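Local coordinates for BH1974 protein (Bacillus halodurans, PDB 3ON5) that probably assists the maturation of molybdenum hydroxylases such as xanthine dehydrogenase, as other proteins of the XdhC/CoxI family are thought to do, at residues Arg132-Val146 with Tyr158-Trp171. Numbering follows the deposited sequence.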
ATOM      1  N   ARG A 132      18.127  18.429 -22.515  1.00 45.36           N
ATOM      2  CA  ARG A 132      18.813  18.498 -23.805  1.00 44.96           C
ATOM      3  C   ARG A 132      19.582  17.195 -24.053  1.00 50.71           C
ATOM      4  O   ARG A 132      19.595  16.720 -25.186  1.00 51.33           O
ATOM      5  CB  ARG A 132      19.749  19.716 -23.871  1.00 42.58           C
ATOM      6  CG  ARG A 132      20.208  20.051 -25.286  1.00 56.09           C
ATOM      7  CD  ARG A 132      20.900  21.392 -25.364  1.00 72.76           C
ATOM      8  NE  ARG A 132      21.298  21.730 -26.735  1.00 86.83           N
ATOM      9  CZ  ARG A 132      21.923  22.857 -27.078  1.00108.57           C
ATOM     10  NH1 ARG A 132      22.229  23.766 -26.156  1.00 96.55           N
ATOM     11  NH2 ARG A 132      22.249  23.083 -28.346  1.00 96.48           N
ATOM     12  N   VAL A 133      20.184  16.593 -22.996  1.00 47.13           N
ATOM     13  CA  VAL A 133      20.905  15.317 -23.072  1.00 45.33           C
ATOM     14  C   VAL A 133      19.915  14.224 -23.516  1.00 50.92           C
ATOM     15  O   VAL A 133      20.176  13.524 -24.495  1.00 51.52           O
ATOM     16  CB  VAL A 133      21.597  14.963 -21.741  1.00 47.20           C
ATOM     17  CG1 VAL A 133      22.351  13.645 -21.851  1.00 46.97           C
ATOM     18  CG2 VAL A 133      22.540  16.071 -21.311  1.00 47.64           C
ATOM     19  N   TYR A 134      18.754  14.143 -22.839  1.00 47.84           N
ATOM     20  CA  TYR A 134      17.674  13.197 -23.118  1.00 47.36           C
ATOM     21  C   TYR A 134      17.236  13.294 -24.592  1.00 51.73           C
ATOM     22  O   TYR A 134      17.213  12.272 -25.282  1.00 51.26           O
ATOM     23  CB  TYR A 134      16.506  13.465 -22.170  1.00 48.46           C
ATOM     24  CG  TYR A 134      15.256  12.669 -22.453  1.00 52.16           C
ATOM     25  CD1 TYR A 134      15.140  11.344 -22.036  1.00 53.78           C
ATOM     26  CD2 TYR A 134      14.150  13.266 -23.056  1.00 54.05           C
ATOM     27  CE1 TYR A 134      13.972  10.616 -22.263  1.00 54.82           C
ATOM     28  CE2 TYR A 134      12.982  12.546 -23.296  1.00 55.06           C
ATOM     29  CZ  TYR A 134      12.893  11.225 -22.892  1.00 63.70           C
ATOM     30  OH  TYR A 134      11.721  10.540 -23.130  1.00 65.27           O
ATOM     31  N   ASP A 135      16.978  14.512 -25.090  1.00 48.77           N
ATOM     32  CA  ASP A 135      16.593  14.743 -26.485  1.00 49.63           C
ATOM     33  C   ASP A 135      17.654  14.210 -27.461  1.00 58.09           C
ATOM     34  O   ASP A 135      17.271  13.676 -28.499  1.00 61.44           O
ATOM     35  CB  ASP A 135      16.342  16.234 -26.753  1.00 51.52           C
ATOM     36  CG  ASP A 135      15.169  16.818 -25.984  1.00 58.09           C
ATOM     37  OD1 ASP A 135      14.383  16.021 -25.387  1.00 59.04           O
ATOM     38  OD2 ASP A 135      15.021  18.067 -25.982  1.00 58.19           O
ATOM     39  N   TYR A 136      18.960  14.316 -27.137  1.00 54.46           N
ATOM     40  CA  TYR A 136      20.002  13.790 -28.020  1.00 54.73           C
ATOM     41  C   TYR A 136      20.017  12.259 -27.981  1.00 59.42           C
ATOM     42  O   TYR A 136      20.301  11.656 -29.009  1.00 60.94           O
ATOM     43  CB  TYR A 136      21.401  14.345 -27.694  1.00 55.60           C
ATOM     44  CG  TYR A 136      21.646  15.718 -28.283  1.00 56.84           C
ATOM     45  CD1 TYR A 136      21.907  15.879 -29.640  1.00 59.92           C
ATOM     46  CD2 TYR A 136      21.655  16.851 -27.480  1.00 56.76           C
ATOM     47  CE1 TYR A 136      22.121  17.139 -30.191  1.00 61.43           C
ATOM     48  CE2 TYR A 136      21.869  18.118 -28.019  1.00 58.53           C
ATOM     49  CZ  TYR A 136      22.092  18.258 -29.379  1.00 66.66           C
ATOM     50  OH  TYR A 136      22.315  19.497 -29.933  1.00 68.80           O
ATOM     51  N   LEU A 137      19.691  11.632 -26.839  1.00 54.28           N
ATOM     52  CA  LEU A 137      19.665  10.166 -26.741  1.00 53.46           C
ATOM     53  C   LEU A 137      18.438   9.602 -27.456  1.00 60.77           C
ATOM     54  O   LEU A 137      18.469   8.466 -27.938  1.00 61.68           O
ATOM     55  CB  LEU A 137      19.687   9.691 -25.280  1.00 51.72           C
ATOM     56  CG  LEU A 137      20.829  10.159 -24.401  1.00 54.76           C
ATOM     57  CD1 LEU A 137      20.623   9.682 -22.983  1.00 53.21           C
ATOM     58  CD2 LEU A 137      22.156   9.716 -24.938  1.00 55.23           C
ATOM     59  N   CYS A 138      17.355  10.401 -27.516  1.00 58.60           N
ATOM     60  CA  CYS A 138      16.113  10.063 -28.221  1.00 58.83           C
ATOM     61  C   CYS A 138      16.374  10.121 -29.728  1.00 63.33           C
ATOM     62  O   CYS A 138      15.804   9.353 -30.506  1.00 63.76           O
ATOM     63  CB  CYS A 138      14.973  10.991 -27.799  1.00 59.21           C
ATOM     64  SG  CYS A 138      14.386  10.712 -26.100  1.00 62.40           S
ATOM     65  N   ALA A 139      17.284  11.018 -30.124  1.00 58.58           N
ATOM     66  CA  ALA A 139      17.724  11.186 -31.496  1.00 58.23           C
ATOM     67  C   ALA A 139      18.705  10.070 -31.883  1.00 61.41           C
ATOM     68  O   ALA A 139      18.914   9.842 -33.073  1.00 63.40           O
ATOM     69  CB  ALA A 139      18.367  12.555 -31.664  1.00 59.72           C
ATOM     70  N   GLY A 140      19.282   9.391 -30.886  1.00 55.01           N
ATOM     71  CA  GLY A 140      20.247   8.322 -31.089  1.00 54.82           C
ATOM     72  C   GLY A 140      21.712   8.719 -30.940  1.00 60.03           C
ATOM     73  O   GLY A 140      22.603   7.877 -31.118  1.00 61.39           O
ATOM     74  N   LYS A 141      21.984   9.992 -30.598  1.00 55.52           N
ATOM     75  CA  LYS A 141      23.338  10.524 -30.395  1.00 56.05           C
ATOM     76  C   LYS A 141      23.768  10.397 -28.902  1.00 59.07           C
ATOM     77  O   LYS A 141      23.018  10.788 -28.021  1.00 57.52           O
ATOM     78  CB  LYS A 141      23.394  12.002 -30.861  1.00 59.34           C
ATOM     79  CG  LYS A 141      24.725  12.754 -30.651  1.00 76.27           C
ATOM     80  CD  LYS A 141      25.835  12.403 -31.659  1.00 86.80           C
ATOM     81  CE  LYS A 141      27.214  12.889 -31.248  1.00 86.08           C
ATOM     82  NZ  LYS A 141      27.799  12.077 -30.138  1.00 80.29           N
ATOM     83  N   SER A 142      24.961   9.824 -28.633  1.00 56.78           N
ATOM     84  CA  SER A 142      25.557   9.712 -27.292  1.00 55.60           C
ATOM     85  C   SER A 142      26.092  11.091 -26.835  1.00 58.29           C
ATOM     86  O   SER A 142      26.388  11.952 -27.682  1.00 59.16           O
ATOM     87  CB  SER A 142      26.681   8.672 -27.272  1.00 60.38           C
ATOM     88  OG  SER A 142      26.257   7.364 -27.619  1.00 70.15           O
ATOM     89  N   VAL A 143      26.213  11.307 -25.510  1.00 51.32           N
ATOM     90  CA  VAL A 143      26.682  12.582 -24.951  1.00 50.32           C
ATOM     91  C   VAL A 143      27.813  12.311 -23.940  1.00 54.13           C
ATOM     92  O   VAL A 143      27.640  11.506 -23.031  1.00 53.59           O
ATOM     93  CB  VAL A 143      25.511  13.382 -24.298  1.00 51.68           C
ATOM     94  CG1 VAL A 143      25.997  14.696 -23.681  1.00 51.52           C
ATOM     95  CG2 VAL A 143      24.377  13.637 -25.289  1.00 50.83           C
ATOM     96  N   PHE A 144      28.948  12.990 -24.089  1.00 51.75           N
ATOM     97  CA  PHE A 144      30.068  12.817 -23.172  1.00 52.81           C
ATOM     98  C   PHE A 144      29.998  13.872 -22.085  1.00 55.79           C
ATOM     99  O   PHE A 144      30.139  15.064 -22.352  1.00 55.95           O
ATOM    100  CB  PHE A 144      31.421  12.875 -23.908  1.00 57.42           C
ATOM    101  CG  PHE A 144      32.586  12.420 -23.062  1.00 60.77           C
ATOM    102  CD1 PHE A 144      33.235  13.303 -22.206  1.00 66.26           C
ATOM    103  CD2 PHE A 144      33.049  11.117 -23.135  1.00 63.75           C
ATOM    104  CE1 PHE A 144      34.309  12.876 -21.417  1.00 68.54           C
ATOM    105  CE2 PHE A 144      34.133  10.696 -22.355  1.00 68.13           C
ATOM    106  CZ  PHE A 144      34.759  11.579 -21.507  1.00 67.33           C
ATOM    107  N   HIS A 145      29.808  13.431 -20.856  1.00 51.74           N
ATOM    108  CA  HIS A 145      29.698  14.333 -19.722  1.00 51.08           C
ATOM    109  C   HIS A 145      30.984  14.357 -18.921  1.00 54.98           C
ATOM    110  O   HIS A 145      31.604  13.317 -18.722  1.00 54.38           O
ATOM    111  CB  HIS A 145      28.522  13.905 -18.836  1.00 49.83           C
ATOM    112  CG  HIS A 145      28.307  14.767 -17.630  1.00 52.85           C
ATOM    113  ND1 HIS A 145      28.197  16.140 -17.735  1.00 55.11           N
ATOM    114  CD2 HIS A 145      28.096  14.412 -16.342  1.00 53.70           C
ATOM    115  CE1 HIS A 145      27.963  16.576 -16.512  1.00 53.99           C
ATOM    116  NE2 HIS A 145      27.891  15.572 -15.643  1.00 53.58           N
ATOM    117  N   VAL A 146      31.371  15.550 -18.450  1.00 51.98           N
ATOM    118  CA  VAL A 146      32.561  15.749 -17.633  1.00 52.56           C
ATOM    119  C   VAL A 146      32.245  16.767 -16.527  1.00 55.38           C
ATOM    120  O   VAL A 146      31.592  17.780 -16.781  1.00 54.40           O
ATOM    121  CB  VAL A 146      33.801  16.176 -18.479  1.00 59.69           C
ATOM    122  CG1 VAL A 146      33.567  17.472 -19.269  1.00 60.22           C
ATOM    123  CG2 VAL A 146      35.069  16.275 -17.621  1.00 61.54           C
ATOM    124  N   TYR A 158      31.002  21.934 -15.451  1.00 49.68           N
ATOM    125  CA  TYR A 158      30.498  20.703 -16.030  1.00 46.84           C
ATOM    126  C   TYR A 158      30.079  20.983 -17.462  1.00 51.82           C
ATOM    127  O   TYR A 158      29.631  22.090 -17.771  1.00 51.72           O
ATOM    128  CB  TYR A 158      29.365  20.072 -15.203  1.00 44.02           C
ATOM    129  CG  TYR A 158      28.064  20.840 -15.105  1.00 41.88           C
ATOM    130  CD1 TYR A 158      27.094  20.737 -16.103  1.00 42.53           C
ATOM    131  CD2 TYR A 158      27.723  21.524 -13.940  1.00 40.73           C
ATOM    132  CE1 TYR A 158      25.858  21.363 -15.980  1.00 42.40           C
ATOM    133  CE2 TYR A 158      26.482  22.141 -13.799  1.00 39.87           C
ATOM    134  CZ  TYR A 158      25.548  22.044 -14.816  1.00 48.29           C
ATOM    135  OH  TYR A 158      24.319  22.631 -14.692  1.00 50.40           O
ATOM    136  N   ALA A 159      30.266  19.988 -18.336  1.00 48.38           N
ATOM    137  CA  ALA A 159      29.952  20.092 -19.753  1.00 48.02           C
ATOM    138  C   ALA A 159      29.381  18.782 -20.298  1.00 50.30           C
ATOM    139  O   ALA A 159      29.627  17.693 -19.756  1.00 48.80           O
ATOM    140  CB  ALA A 159      31.207  20.476 -20.532  1.00 50.69           C
ATOM    141  N   PHE A 160      28.625  18.910 -21.388  1.00 45.97           N
ATOM    142  CA  PHE A 160      28.028  17.825 -22.153  1.00 44.50           C
ATOM    143  C   PHE A 160      28.546  17.956 -23.571  1.00 51.22           C
ATOM    144  O   PHE A 160      28.158  18.887 -24.273  1.00 52.03           O
ATOM    145  CB  PHE A 160      26.499  17.863 -22.061  1.00 43.88           C
ATOM    146  CG  PHE A 160      25.965  17.773 -20.654  1.00 43.67           C
ATOM    147  CD1 PHE A 160      25.731  16.535 -20.056  1.00 44.30           C
ATOM    148  CD2 PHE A 160      25.677  18.927 -19.927  1.00 45.00           C
ATOM    149  CE1 PHE A 160      25.207  16.455 -18.764  1.00 43.22           C
ATOM    150  CE2 PHE A 160      25.187  18.846 -18.620  1.00 45.45           C
ATOM    151  CZ  PHE A 160      24.958  17.612 -18.047  1.00 42.04           C
ATOM    152  N   ILE A 161      29.495  17.084 -23.950  1.00 49.24           N
ATOM    153  CA  ILE A 161      30.194  17.098 -25.238  1.00 52.09           C
ATOM    154  C   ILE A 161      29.502  16.174 -26.272  1.00 57.49           C
ATOM    155  O   ILE A 161      29.158  15.030 -25.964  1.00 55.60           O
ATOM    156  CB  ILE A 161      31.675  16.654 -24.993  1.00 56.42           C
ATOM    157  CG1 ILE A 161      32.355  17.525 -23.894  1.00 56.53           C
ATOM    158  CG2 ILE A 161      32.494  16.626 -26.302  1.00 58.67           C
ATOM    159  CD1 ILE A 161      33.534  16.898 -23.187  1.00 60.37           C
ATOM    160  N   LEU A 162      29.341  16.681 -27.504  1.00 56.98           N
ATOM    161  CA  LEU A 162      28.776  15.950 -28.650  1.00 57.73           C
ATOM    162  C   LEU A 162      29.880  15.685 -29.694  1.00 66.64           C
ATOM    163  O   LEU A 162      29.905  14.627 -30.323  1.00 66.50           O
ATOM    164  CB  LEU A 162      27.601  16.724 -29.270  1.00 57.13           C
ATOM    165  CG  LEU A 162      26.345  16.862 -28.412  1.00 59.53           C
ATOM    166  CD1 LEU A 162      25.550  18.079 -28.819  1.00 59.97           C
ATOM    167  CD2 LEU A 162      25.504  15.581 -28.431  1.00 60.24           C
ATOM    168  N   ASP A 163      30.818  16.639 -29.831  1.00 66.64           N
ATOM    169  CA  ASP A 163      31.995  16.568 -30.692  1.00 69.83           C
ATOM    170  C   ASP A 163      33.086  17.490 -30.101  1.00 76.85           C
ATOM    171  O   ASP A 163      32.783  18.266 -29.185  1.00 75.26           O
ATOM    172  CB  ASP A 163      31.641  16.934 -32.147  1.00 73.16           C
ATOM    173  CG  ASP A 163      32.620  16.410 -33.189  1.00 91.58           C
ATOM    174  OD1 ASP A 163      33.828  16.263 -32.862  1.00 93.31           O
ATOM    175  OD2 ASP A 163      32.185  16.154 -34.333  1.00101.50           O
ATOM    176  N   GLU A 164      34.340  17.416 -30.619  1.00 76.85           N
ATOM    177  CA  GLU A 164      35.490  18.200 -30.134  1.00 79.38           C
ATOM    178  C   GLU A 164      35.117  19.691 -29.923  1.00 85.07           C
ATOM    179  O   GLU A 164      35.549  20.277 -28.926  1.00 84.95           O
ATOM    180  CB  GLU A 164      36.695  18.093 -31.097  1.00 83.68           C
ATOM    181  CG  GLU A 164      38.014  18.629 -30.546  1.00 93.69           C
ATOM    182  N   SER A 165      34.282  20.278 -30.816  1.00 81.79           N
ATOM    183  CA  SER A 165      33.921  21.688 -30.694  1.00 81.72           C
ATOM    184  C   SER A 165      32.520  21.902 -30.102  1.00 80.86           C
ATOM    185  O   SER A 165      32.318  22.911 -29.425  1.00 80.56           O
ATOM    186  CB  SER A 165      33.987  22.363 -32.059  1.00 87.76           C
ATOM    187  N   VAL A 166      31.566  20.976 -30.352  1.00 72.61           N
ATOM    188  CA  VAL A 166      30.166  21.123 -29.935  1.00 68.76           C
ATOM    189  C   VAL A 166      29.950  20.578 -28.524  1.00 70.50           C
ATOM    190  O   VAL A 166      29.976  19.360 -28.318  1.00 71.00           O
ATOM    191  CB  VAL A 166      29.222  20.416 -30.929  1.00 70.75           C
ATOM    192  CG1 VAL A 166      27.754  20.702 -30.595  1.00 68.60           C
ATOM    193  CG2 VAL A 166      29.547  20.803 -32.366  1.00 72.64           C
ATOM    194  N   TYR A 167      29.674  21.484 -27.562  1.00 63.54           N
ATOM    195  CA  TYR A 167      29.436  21.130 -26.160  1.00 59.51           C
ATOM    196  C   TYR A 167      28.489  22.126 -25.505  1.00 58.52           C
ATOM    197  O   TYR A 167      28.377  23.250 -25.976  1.00 59.02           O
ATOM    198  CB  TYR A 167      30.758  21.058 -25.374  1.00 61.78           C
ATOM    199  CG  TYR A 167      31.410  22.391 -25.082  1.00 66.39           C
ATOM    200  CD1 TYR A 167      32.271  22.985 -25.996  1.00 70.69           C
ATOM    201  CD2 TYR A 167      31.229  23.022 -23.857  1.00 67.19           C
ATOM    202  CE1 TYR A 167      32.900  24.201 -25.719  1.00 73.66           C
ATOM    203  CE2 TYR A 167      31.845  24.245 -23.573  1.00 70.07           C
ATOM    204  CZ  TYR A 167      32.685  24.828 -24.505  1.00 78.44           C
ATOM    205  OH  TYR A 167      33.282  26.036 -24.216  1.00 80.62           O
ATOM    206  N   PHE A 168      27.791  21.704 -24.424  1.00 51.43           N
ATOM    207  CA  PHE A 168      26.869  22.566 -23.674  1.00 49.37           C
ATOM    208  C   PHE A 168      26.982  22.298 -22.164  1.00 52.61           C
ATOM    209  O   PHE A 168      27.661  21.357 -21.764  1.00 52.65           O
ATOM    210  CB  PHE A 168      25.427  22.397 -24.148  1.00 49.19           C
ATOM    211  CG  PHE A 168      24.790  21.042 -24.025  1.00 48.43           C
ATOM    212  CD1 PHE A 168      24.879  20.120 -25.061  1.00 50.68           C
ATOM    213  CD2 PHE A 168      23.990  20.730 -22.931  1.00 48.85           C
ATOM    214  CE1 PHE A 168      24.222  18.885 -24.980  1.00 49.64           C
ATOM    215  CE2 PHE A 168      23.355  19.483 -22.842  1.00 49.55           C
ATOM    216  CZ  PHE A 168      23.460  18.578 -23.875  1.00 46.82           C
ATOM    217  N   GLY A 169      26.375  23.157 -21.346  1.00 48.65           N
ATOM    218  CA  GLY A 169      26.426  23.025 -19.894  1.00 47.86           C
ATOM    219  C   GLY A 169      26.874  24.277 -19.166  1.00 55.05           C
ATOM    220  O   GLY A 169      26.533  25.385 -19.586  1.00 58.33           O
ATOM    221  N   GLU A 170      27.628  24.114 -18.062  1.00 50.87           N
ATOM    222  CA  GLU A 170      28.149  25.224 -17.258  1.00 52.12           C
ATOM    223  C   GLU A 170      29.685  25.146 -17.242  1.00 61.47           C
ATOM    224  O   GLU A 170      30.316  24.942 -16.200  1.00 60.60           O
ATOM    225  CB  GLU A 170      27.549  25.232 -15.831  1.00 51.34           C
ATOM    226  CG  GLU A 170      26.044  25.440 -15.790  1.00 52.10           C
ATOM    227  CD  GLU A 170      25.490  26.721 -16.372  1.00 75.35           C
ATOM    228  OE1 GLU A 170      26.090  27.795 -16.139  1.00 81.52           O
ATOM    229  OE2 GLU A 170      24.413  26.657 -17.008  1.00 70.26           O
ATOM    230  N   TRP A 171      30.271  25.290 -18.441  1.00 63.76           N
ATOM    231  CA  TRP A 171      31.713  25.222 -18.664  1.00 67.21           C
ATOM    232  C   TRP A 171      32.210  26.582 -19.121  1.00 79.46           C
ATOM    233  O   TRP A 171      31.891  27.039 -20.224  1.00 80.91           O
ATOM    234  CB  TRP A 171      32.052  24.126 -19.680  1.00 65.61           C
ATOM    235  CG  TRP A 171      33.501  23.729 -19.668  1.00 68.22           C
ATOM    236  CD1 TRP A 171      34.509  24.254 -20.426  1.00 73.48           C
ATOM    237  CD2 TRP A 171      34.105  22.733 -18.831  1.00 67.57           C
ATOM    238  NE1 TRP A 171      35.698  23.626 -20.133  1.00 74.07           N
ATOM    239  CE2 TRP A 171      35.483  22.693 -19.151  1.00 73.93           C
ATOM    240  CE3 TRP A 171      33.609  21.835 -17.871  1.00 66.52           C
ATOM    241  CZ2 TRP A 171      36.380  21.820 -18.509  1.00 73.57           C
ATOM    242  CZ3 TRP A 171      34.497  20.982 -17.232  1.00 68.21           C
ATOM    243  CH2 TRP A 171      35.863  20.977 -17.552  1.00 71.24           C
TER
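Val-133 and Tyr-136 press helix 124-139 onto Phe-160, Leu-162 and Phe-168, covering one face of an antiparallel sheet in which hairpin 143-149/155-161 is flanked by strand 167-168. Val-133 is small and branched enough for CG2 to touch both phenylalanines: it lies over a face of Phe-160, 3.5 Å from CD1, and also meets Phe-168 CZ. The opposite face of Phe-160 carries the His-145 ring in an offset stack, planes 12° apart. Tyr-136 offers a broad flat face to branched Leu-162, whose CD1 sits 3.5 Å from CZ while CD2 also reaches Lys-141 CG; Tyr-136 CE2 meets Phe-168 CE1. Replacing Tyr-136 by an alanine would probably open a gap beside Leu-162 CD1 and take from Phe-168 CE1 its contact with the tyrosine ring. Extended Arg-132 lays CD over the centre of the Phe-168 ring, and its guanidinium adds an off-centre cation-pi contact; the long aliphatic chain fits this more exposed border. Behind, hydrogen-bonded pairs Phe-144/Ile-161 and Val-146/Ala-159 bracket the non-hydrogen-bonded pair His-145/Phe-160, putting those two rings on one face. With CG anti to the backbone N (chi1 -180°), His-145 directs ND1 to Ala-159 O at 2.9 Å, from above the carbonyl plane, and the same oxygen also accepts a hydrogen bond from Val-146 N, 3.1 Å away.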